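Probable transcriptional regulator, TetR family protein (Rhodococcus sp., PDB 3BJB) probably binds cis-regulatory DNA as a dimeric helix-turn-helix transcriptional regulator of the TetR family. Local coordinates at residues Arg164-Leu169 and Asp196-Asn201; Ala98-Leu103 and Asp190-Cys195; Val73-Ile78 and Ala135-Arg140. One frame throughout, in Å; residues are numbered along the deposited sequence.

Contact 1 (Arg164-Leu169 and Asp196-Asn201)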
loop_
_atom_site.group_PDB
_atom_site.type_symbol
_atom_site.label_atom_id
_atom_site.label_comp_id
_atom_site.label_asym_id
_atom_site.label_seq_id
_atom_site.Cartn_x
_atom_site.Cartn_y
_atom_site.Cartn_z
ATOM N N ARG B 164 10.936 6.990 -7.065
ATOM C CA ARG B 164 10.587 6.431 -5.765
ATOM C C ARG B 164 9.123 6.781 -5.548
ATOM O O ARG B 164 8.336 5.933 -5.152
ATOM C CB ARG B 164 11.495 6.990 -4.654
ATOM C CG ARG B 164 11.661 6.031 -3.435
ATOM C CD ARG B 164 12.146 6.726 -2.132
ATOM N NE ARG B 164 12.910 7.919 -2.467
ATOM C CZ ARG B 164 12.495 9.151 -2.214
ATOM N NH1 ARG B 164 11.348 9.327 -1.581
ATOM N NH2 ARG B 164 13.224 10.193 -2.590
ATOM N N LEU B 165 8.758 8.025 -5.869
ATOM C CA LEU B 165 7.346 8.427 -5.927
ATOM C C LEU B 165 6.465 7.544 -6.860
ATOM O O LEU B 165 5.323 7.230 -6.526
ATOM C CB LEU B 165 7.234 9.901 -6.314
ATOM C CG LEU B 165 7.833 10.940 -5.344
ATOM C CD1 LEU B 165 7.682 12.360 -5.910
ATOM C CD2 LEU B 165 7.206 10.887 -3.988
ATOM N N LEU B 166 6.989 7.157 -8.026
ATOM C CA LEU B 166 6.231 6.299 -8.929
ATOM C C LEU B 166 5.967 4.916 -8.315
ATOM O O LEU B 166 4.803 4.572 -8.117
ATOM C CB LEU B 166 6.889 6.195 -10.303
ATOM C CG LEU B 166 6.145 5.534 -11.475
ATOM C CD1 LEU B 166 4.779 6.155 -11.764
ATOM C CD2 LEU B 166 7.008 5.527 -12.746
ATOM N N VAL B 167 7.007 4.142 -7.966
ATOM C CA VAL B 167 6.728 2.772 -7.460
ATOM C C VAL B 167 5.854 2.822 -6.220
ATOM O O VAL B 167 5.141 1.868 -5.916
ATOM C CB VAL B 167 7.972 1.830 -7.249
ATOM C CG1 VAL B 167 9.138 2.206 -8.137
ATOM C CG2 VAL B 167 8.396 1.749 -5.795
ATOM N N GLN B 168 5.894 3.957 -5.528
ATOM C CA GLN B 168 5.067 4.161 -4.333
ATOM C C GLN B 168 3.609 4.268 -4.729
ATOM O O GLN B 168 2.823 3.377 -4.416
ATOM C CB GLN B 168 5.549 5.352 -3.466
ATOM C CG GLN B 168 6.244 4.918 -2.119
ATOM C CD GLN B 168 5.735 3.537 -1.554
ATOM O OE1 GLN B 168 4.833 3.484 -0.696
ATOM N NE2 GLN B 168 6.318 2.428 -2.058
ATOM N N LEU B 169 3.279 5.326 -5.463
ATOM C CA LEU B 169 2.004 5.437 -6.162
ATOM C C LEU B 169 1.570 4.136 -6.869
ATOM O O LEU B 169 0.389 3.815 -6.920
ATOM C CB LEU B 169 2.059 6.584 -7.155
ATOM C CG LEU B 169 0.881 6.824 -8.093
ATOM C CD1 LEU B 169 -0.441 6.714 -7.397
ATOM C CD2 LEU B 169 1.018 8.217 -8.638
ATOM N N ASP B 196 3.457 10.291 -16.700
ATOM C CA ASP B 196 3.565 11.538 -17.455
ATOM C C ASP B 196 3.759 12.692 -16.498
ATOM O O ASP B 196 4.542 13.639 -16.758
ATOM C CB ASP B 196 2.287 11.804 -18.247
ATOM C CG ASP B 196 2.090 10.836 -19.414
ATOM O OD1 ASP B 196 2.946 9.945 -19.650
ATOM O OD2 ASP B 196 1.052 10.963 -20.102
ATOM N N LEU B 197 3.032 12.618 -15.387
ATOM C CA LEU B 197 3.132 13.664 -14.404
ATOM C C LEU B 197 4.465 13.574 -13.666
ATOM O O LEU B 197 5.249 14.559 -13.665
ATOM C CB LEU B 197 1.910 13.664 -13.481
ATOM C CG LEU B 197 0.693 14.159 -14.269
ATOM C CD1 LEU B 197 -0.569 14.097 -13.454
ATOM C CD2 LEU B 197 0.885 15.592 -14.869
ATOM N N LEU B 198 4.745 12.401 -13.088
ATOM C CA LEU B 198 5.909 12.234 -12.216
ATOM C C LEU B 198 7.237 12.315 -12.918
ATOM O O LEU B 198 8.190 12.813 -12.331
ATOM C CB LEU B 198 5.862 10.949 -11.392
ATOM C CG LEU B 198 4.855 10.970 -10.229
ATOM C CD1 LEU B 198 4.397 9.603 -9.766
ATOM C CD2 LEU B 198 5.409 11.747 -9.057
ATOM N N LEU B 199 7.301 11.851 -14.167
ATOM C CA LEU B 199 8.593 11.735 -14.869
ATOM C C LEU B 199 8.895 12.774 -15.949
ATOM O O LEU B 199 9.704 12.509 -16.841
ATOM C CB LEU B 199 8.762 10.326 -15.455
ATOM C CG LEU B 199 8.506 9.120 -14.558
ATOM C CD1 LEU B 199 8.537 7.871 -15.428
ATOM C CD2 LEU B 199 9.529 9.049 -13.420
ATOM N N VAL B 200 8.282 13.955 -15.855
ATOM C CA VAL B 200 8.576 15.058 -16.793
ATOM C C VAL B 200 10.055 15.282 -17.023
ATOM O O VAL B 200 10.457 15.484 -18.156
ATOM C CB VAL B 200 7.991 16.422 -16.361
ATOM C CG1 VAL B 200 6.693 16.690 -17.073
ATOM C CG2 VAL B 200 7.856 16.529 -14.829
ATOM N N ASN B 201 10.858 15.226 -15.959
ATOM C CA ASN B 201 12.270 15.652 -16.015
ATOM C C ASN B 201 13.306 14.532 -16.186
ATOM O O ASN B 201 14.487 14.710 -15.888
ATOM C CB ASN B 201 12.587 16.512 -14.786
ATOM C CG ASN B 201 11.586 17.646 -14.607
ATOM O OD1 ASN B 201 11.448 18.518 -15.478
ATOM N ND2 ASN B 201 10.871 17.634 -13.482
#
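L198 carries this contact. Its side chain forks between three leucines of helix 157-179. CG lies anti to the carbonyl carbon (chi1 -74°), and the two methyls part from there. L198 CD2 meets L165 CB at 3.8 Å and also touches L165 CD1. The two side chains cross at about a right angle. CD1 of L198 takes the other direction. L198 CD1 sits 3.8 Å from L169 CD2 and 4.0 Å from L166 CD1, and it also rests on the CA of L166. Both of these crossings are oblique. L199 adds a second, smaller point of contact: L199 CD1 reaches L166 CD2 at 3.9 Å. L166 therefore faces both residues, one with each methyl. Its CG is anti to the backbone N (chi1 -170°), and from there CD1 spreads toward L198 and CD2 toward L199. No hydrogen bond links the segments; the contact is wholly apolar and buried.

The two helices, 157-179 and 184-198, are the last two of the chain. In TetR-family regulators the final two helices of each subunit commonly pair into a four-helix bundle that forms the dimer interface. The contacts in this assembly are consistent with that arrangement. L198 packs on L198 of the second subunit, L169 packs on Q168 of that subunit, and R164 forms a salt bridge with D190 of the second subunit. The backbone O of L199 accepts a hydrogen bond from Q96 NE2 of the same chain.

Contact 2 (Ala98-Leu103 and Asp190-Cys195)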
loop_
_atom_site.group_PDB
_atom_site.type_symbol
_atom_site.label_atom_id
_atom_site.label_comp_id
_atom_site.label_asym_id
_atom_site.label_seq_id
_atom_site.Cartn_x
_atom_site.Cartn_y
_atom_site.Cartn_z
ATOM N N ALA B 98 9.005 3.977 -21.756
ATOM C CA ALA B 98 9.628 2.708 -21.500
ATOM C C ALA B 98 9.266 2.281 -20.073
ATOM O O ALA B 98 9.039 1.101 -19.790
ATOM C CB ALA B 98 11.117 2.803 -21.688
ATOM N N VAL B 99 9.175 3.263 -19.196
ATOM C CA VAL B 99 8.972 3.013 -17.790
ATOM C C VAL B 99 7.516 2.633 -17.603
ATOM O O VAL B 99 7.185 1.661 -16.948
ATOM C CB VAL B 99 9.390 4.234 -16.942
ATOM C CG1 VAL B 99 9.015 4.019 -15.521
ATOM C CG2 VAL B 99 10.915 4.474 -17.054
ATOM N N TYR B 100 6.645 3.368 -18.252
ATOM C CA TYR B 100 5.279 2.923 -18.390
ATOM C C TYR B 100 5.176 1.459 -18.815
ATOM O O TYR B 100 4.387 0.721 -18.257
ATOM C CB TYR B 100 4.541 3.790 -19.393
ATOM C CG TYR B 100 3.136 3.339 -19.523
ATOM C CD1 TYR B 100 2.286 3.358 -18.408
ATOM C CD2 TYR B 100 2.643 2.849 -20.730
ATOM C CE1 TYR B 100 0.986 2.945 -18.493
ATOM C CE2 TYR B 100 1.316 2.428 -20.831
ATOM C CZ TYR B 100 0.493 2.484 -19.699
ATOM O OH TYR B 100 -0.816 2.064 -19.740
ATOM N N ASN B 101 5.945 1.039 -19.814
ATOM C CA ASN B 101 5.833 -0.331 -20.332
ATOM C C ASN B 101 6.240 -1.416 -19.330
ATOM O O ASN B 101 5.698 -2.522 -19.360
ATOM C CB ASN B 101 6.611 -0.528 -21.644
ATOM C CG ASN B 101 5.998 0.223 -22.833
ATOM O OD1 ASN B 101 6.735 0.748 -23.683
ATOM N ND2 ASN B 101 4.666 0.274 -22.911
ATOM N N VAL B 102 7.208 -1.121 -18.469
ATOM C CA VAL B 102 7.595 -2.094 -17.460
ATOM C C VAL B 102 6.498 -2.233 -16.397
ATOM O O VAL B 102 6.194 -3.347 -15.934
ATOM C CB VAL B 102 8.994 -1.782 -16.790
ATOM C CG1 VAL B 102 9.966 -1.237 -17.771
ATOM C CG2 VAL B 102 8.872 -0.834 -15.610
ATOM N N LEU B 103 5.909 -1.094 -16.033
ATOM C CA LEU B 103 4.911 -1.044 -15.000
ATOM C C LEU B 103 3.687 -1.808 -15.464
ATOM O O LEU B 103 3.152 -2.620 -14.700
ATOM C CB LEU B 103 4.600 0.409 -14.606
ATOM C CG LEU B 103 5.139 0.951 -13.258
ATOM C CD1 LEU B 103 6.473 0.337 -12.813
ATOM C CD2 LEU B 103 5.242 2.469 -13.273
ATOM N N ASP B 190 -4.327 5.039 -14.871
ATOM C CA ASP B 190 -3.722 5.794 -13.788
ATOM C C ASP B 190 -2.219 5.651 -13.666
ATOM O O ASP B 190 -1.546 6.608 -13.281
ATOM C CB ASP B 190 -4.369 5.441 -12.469
ATOM C CG ASP B 190 -5.650 6.179 -12.270
ATOM O OD1 ASP B 190 -5.734 7.302 -12.795
ATOM O OD2 ASP B 190 -6.571 5.647 -11.611
ATOM N N ILE B 191 -1.687 4.459 -13.946
ATOM C CA ILE B 191 -0.257 4.342 -14.043
ATOM C C ILE B 191 0.288 5.176 -15.221
ATOM O O ILE B 191 1.393 5.694 -15.145
ATOM C CB ILE B 191 0.174 2.909 -14.107
ATOM C CG1 ILE B 191 -0.170 2.214 -12.776
ATOM C CG2 ILE B 191 1.650 2.835 -14.369
ATOM C CD1 ILE B 191 -0.633 0.743 -12.902
ATOM N N ARG B 192 -0.487 5.363 -16.285
ATOM C CA ARG B 192 0.045 6.165 -17.387
ATOM C C ARG B 192 0.140 7.641 -17.058
ATOM O O ARG B 192 1.190 8.270 -17.259
ATOM C CB ARG B 192 -0.732 5.941 -18.684
ATOM C CG ARG B 192 -0.321 6.896 -19.790
ATOM C CD ARG B 192 -0.077 6.157 -21.070
ATOM N NE ARG B 192 1.347 6.112 -21.428
ATOM C CZ ARG B 192 1.842 5.437 -22.475
ATOM N NH1 ARG B 192 3.158 5.466 -22.725
ATOM N NH2 ARG B 192 1.026 4.713 -23.257
ATOM N N ARG B 193 -0.953 8.188 -16.548
ATOM C CA ARG B 193 -1.030 9.595 -16.159
ATOM C C ARG B 193 0.056 9.945 -15.135
ATOM O O ARG B 193 0.719 10.988 -15.253
ATOM C CB ARG B 193 -2.433 9.882 -15.632
ATOM C CG ARG B 193 -2.567 11.078 -14.725
ATOM C CD ARG B 193 -3.311 12.245 -15.359
ATOM N NE ARG B 193 -2.479 12.919 -16.322
ATOM C CZ ARG B 193 -2.602 12.775 -17.629
ATOM N NH1 ARG B 193 -3.552 11.981 -18.121
ATOM N NH2 ARG B 193 -1.778 13.443 -18.440
ATOM N N ALA B 194 0.254 9.053 -14.163
ATOM C CA ALA B 194 1.316 9.172 -13.179
ATOM C C ALA B 194 2.693 9.217 -13.817
ATOM O O ALA B 194 3.452 10.138 -13.563
ATOM C CB ALA B 194 1.234 8.067 -12.155
ATOM N N CYS B 195 3.015 8.265 -14.679
ATOM C CA CYS B 195 4.263 8.370 -15.451
ATOM C C CYS B 195 4.500 9.741 -16.092
ATOM O O CYS B 195 5.603 10.275 -16.035
ATOM C CB CYS B 195 4.328 7.284 -16.513
ATOM S SG CYS B 195 4.643 5.722 -15.765
#
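Y100 and R192 bury the most surface here. The Y100 side chain leaves its helix with CG anti to the backbone N (chi1 -179°) and points toward helix 184-198. R192 bends at chi2 and chi3, so that its guanidinium lies flat over one face of the tyrosine ring. It is offset to the CD2-CE2 side, with R192 CZ 3.2 Å from Y100 CD2. The planes are tilted by 23°. CD of R192 adds a CH-pi contact over the same ring, 4.0 Å from the Y100 centroid. At the ring's edge lies SG of C195. Y100 CD1 is 4.1 Å from I191 CG2. One turn along, L103 CD2 meets I191 CG2 at 3.8 Å. The segments run nearly antiparallel, at 151°, and join helices 95-111 and 184-198 within the TetR-type C-terminal domain.

An alanine at Y100 would remove the ring and would probably cost R192 its stacking surface and loosen the packing beside I191 and C195. NH1 of R192 also forms a salt bridge with D97 of the same chain. The guanidinium thus has D97 as its ionic partner and the Y100 ring under one face. This is consistent with a cation-pi component to the stack, with D97 likely to steady the guanidinium.

Contact 3 (Val73-Ile78 and Ala135-Arg140)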
loop_
_atom_site.group_PDB
_atom_site.type_symbol
_atom_site.label_atom_id
_atom_site.label_comp_id
_atom_site.label_asym_id
_atom_site.label_seq_id
_atom_site.Cartn_x
_atom_site.Cartn_y
_atom_site.Cartn_z
ATOM N N VAL B 73 10.425 -13.793 -1.862
ATOM C CA VAL B 73 9.676 -14.282 -3.035
ATOM C C VAL B 73 9.485 -13.126 -3.999
ATOM O O VAL B 73 9.757 -13.272 -5.175
ATOM C CB VAL B 73 8.310 -14.949 -2.694
ATOM C CG1 VAL B 73 7.398 -14.969 -3.901
ATOM C CG2 VAL B 73 8.498 -16.368 -2.197
HETATM N N MSE B 74 9.036 -11.981 -3.487
HETATM C CA MSE B 74 8.914 -10.741 -4.253
HETATM C C MSE B 74 10.215 -10.326 -5.007
HETATM O O MSE B 74 10.186 -10.026 -6.195
HETATM C CB MSE B 74 8.455 -9.641 -3.311
HETATM C CG MSE B 74 8.477 -8.258 -3.902
HETATM SE SE MSE B 74 6.764 -7.711 -4.648
HETATM C CE MSE B 74 6.699 -8.874 -6.218
ATOM N N VAL B 75 11.346 -10.322 -4.306
ATOM C CA VAL B 75 12.655 -9.996 -4.883
ATOM C C VAL B 75 13.010 -10.930 -6.041
ATOM O O VAL B 75 13.460 -10.466 -7.116
ATOM C CB VAL B 75 13.758 -10.007 -3.785
ATOM C CG1 VAL B 75 15.156 -10.136 -4.367
ATOM C CG2 VAL B 75 13.638 -8.772 -2.913
ATOM N N ASP B 76 12.804 -12.235 -5.832
ATOM C CA ASP B 76 12.953 -13.232 -6.904
ATOM C C ASP B 76 12.021 -12.948 -8.093
ATOM O O ASP B 76 12.400 -13.140 -9.250
ATOM C CB ASP B 76 12.698 -14.646 -6.364
ATOM C CG ASP B 76 12.698 -15.721 -7.464
ATOM O OD1 ASP B 76 13.778 -16.015 -8.052
ATOM O OD2 ASP B 76 11.604 -16.278 -7.718
ATOM N N GLN B 77 10.819 -12.464 -7.806
ATOM C CA GLN B 77 9.806 -12.252 -8.841
ATOM C C GLN B 77 9.993 -10.953 -9.594
ATOM O O GLN B 77 9.581 -10.822 -10.742
ATOM C CB GLN B 77 8.410 -12.318 -8.229
ATOM C CG GLN B 77 8.032 -13.735 -7.876
ATOM C CD GLN B 77 7.457 -14.436 -9.059
ATOM O OE1 GLN B 77 6.493 -13.937 -9.671
ATOM N NE2 GLN B 77 8.033 -15.591 -9.411
ATOM N N ILE B 78 10.602 -9.993 -8.923
ATOM C CA ILE B 78 11.004 -8.767 -9.540
ATOM C C ILE B 78 12.236 -9.050 -10.392
ATOM O O ILE B 78 12.350 -8.524 -11.497
ATOM C CB ILE B 78 11.274 -7.665 -8.489
ATOM C CG1 ILE B 78 9.945 -7.060 -8.030
ATOM C CG2 ILE B 78 12.219 -6.578 -9.063
ATOM C CD1 ILE B 78 10.064 -6.226 -6.735
ATOM N N ALA B 135 13.889 -6.073 2.530
ATOM C CA ALA B 135 12.770 -5.179 2.230
ATOM C C ALA B 135 13.253 -4.047 1.342
ATOM O O ALA B 135 12.585 -3.711 0.373
ATOM C CB ALA B 135 12.135 -4.639 3.512
ATOM N N GLY B 136 14.422 -3.481 1.672
ATOM C CA GLY B 136 15.099 -2.509 0.801
ATOM C C GLY B 136 15.342 -3.001 -0.621
ATOM O O GLY B 136 14.910 -2.360 -1.577
ATOM N N LYS B 137 16.028 -4.139 -0.747
ATOM C CA LYS B 137 16.291 -4.800 -2.032
ATOM C C LYS B 137 15.205 -4.673 -3.098
ATOM O O LYS B 137 15.531 -4.560 -4.267
ATOM C CB LYS B 137 16.549 -6.287 -1.838
ATOM C CG LYS B 137 17.946 -6.651 -1.439
ATOM C CD LYS B 137 18.286 -8.071 -1.911
ATOM C CE LYS B 137 19.558 -8.591 -1.250
ATOM N NZ LYS B 137 20.727 -7.757 -1.623
ATOM N N VAL B 138 13.930 -4.716 -2.724
ATOM C CA VAL B 138 12.883 -4.703 -3.740
ATOM C C VAL B 138 12.756 -3.339 -4.408
ATOM O O VAL B 138 12.597 -3.255 -5.623
ATOM C CB VAL B 138 11.484 -5.216 -3.249
ATOM C CG1 VAL B 138 11.628 -6.373 -2.252
ATOM C CG2 VAL B 138 10.581 -4.055 -2.713
ATOM N N ASP B 139 12.843 -2.278 -3.615
ATOM C CA ASP B 139 12.873 -0.922 -4.147
ATOM C C ASP B 139 14.032 -0.787 -5.127
ATOM O O ASP B 139 13.861 -0.243 -6.208
ATOM C CB ASP B 139 13.060 0.102 -3.028
ATOM C CG ASP B 139 12.266 -0.238 -1.787
ATOM O OD1 ASP B 139 11.179 -0.894 -1.911
ATOM O OD2 ASP B 139 12.757 0.133 -0.685
ATOM N N ARG B 140 15.190 -1.308 -4.727
ATOM C CA ARG B 140 16.414 -1.244 -5.510
ATOM C C ARG B 140 16.293 -2.031 -6.813
ATOM O O ARG B 140 16.632 -1.522 -7.896
ATOM C CB ARG B 140 17.611 -1.754 -4.696
ATOM C CG ARG B 140 18.119 -0.814 -3.599
ATOM C CD ARG B 140 19.530 -1.265 -3.066
ATOM N NE ARG B 140 19.448 -2.580 -2.413
ATOM C CZ ARG B 140 20.460 -3.412 -2.184
ATOM N NH1 ARG B 140 21.717 -3.098 -2.521
ATOM N NH2 ARG B 140 20.211 -4.570 -1.586
#
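V138 is the centre of this contact. Of the side chains of helix 66-86, M74 and I78 cross it at about a right angle and V75 obliquely. I78 has its CG1 anti to the carbonyl carbon (chi1 -80°), and I78 CD1 lies 3.9 Å from V138 CB. M74 is a selenomethionine. M74 CG lies 4.0 Å from V138 CG1, before the chain bends at chi2 and chi3. V75 turns its CG2 to V138 CG1. The other neighbour of V75 is K137, whose CB is 4.0 Å from V75 CG2. Only the base of the lysine takes part, since its amino end leads away. The CA atoms of V75 and V138 are 5.4 Å apart, the closest pair of the two backbones. All the contacts are apolar.

The segments run almost parallel, at 18°, with axes 9.2 Å apart. Helix 66-86 follows the predicted DNA-binding motif in the chain. In this family such a helix commonly connects the DNA-binding and C-terminal domains, and here it is joined to helix 134-150 of the C-terminal domain. I78 continues onto A141, F142 and I145 of that helix. M74 also packs on M120 and T124 of helix 114-126, while V73 packs on A31 and I32 of helix 22-37.

How the contacts relate
Contacts 1 and 2 form one continuous core. Their centres are about 9 Å apart and both use helix 184-198. L166 bridges them: its CD2 lies 3.6 Å from CD2 of L103 and 3.8 Å from SG of C195. CD2 of L169 is 3.5 Å from CB of A194. Both contacts touch the second subunit, so this core backs the dimer interface. Contact 3 stands apart. Its centre is about 19 Å from the centre of either other contact. Its nearest atoms are about 5 Å from contact 1 and about 9 Å from contact 2. Helix 134-150 spans the gap, since it carries V138 and also M146, which packs on L166 and L103.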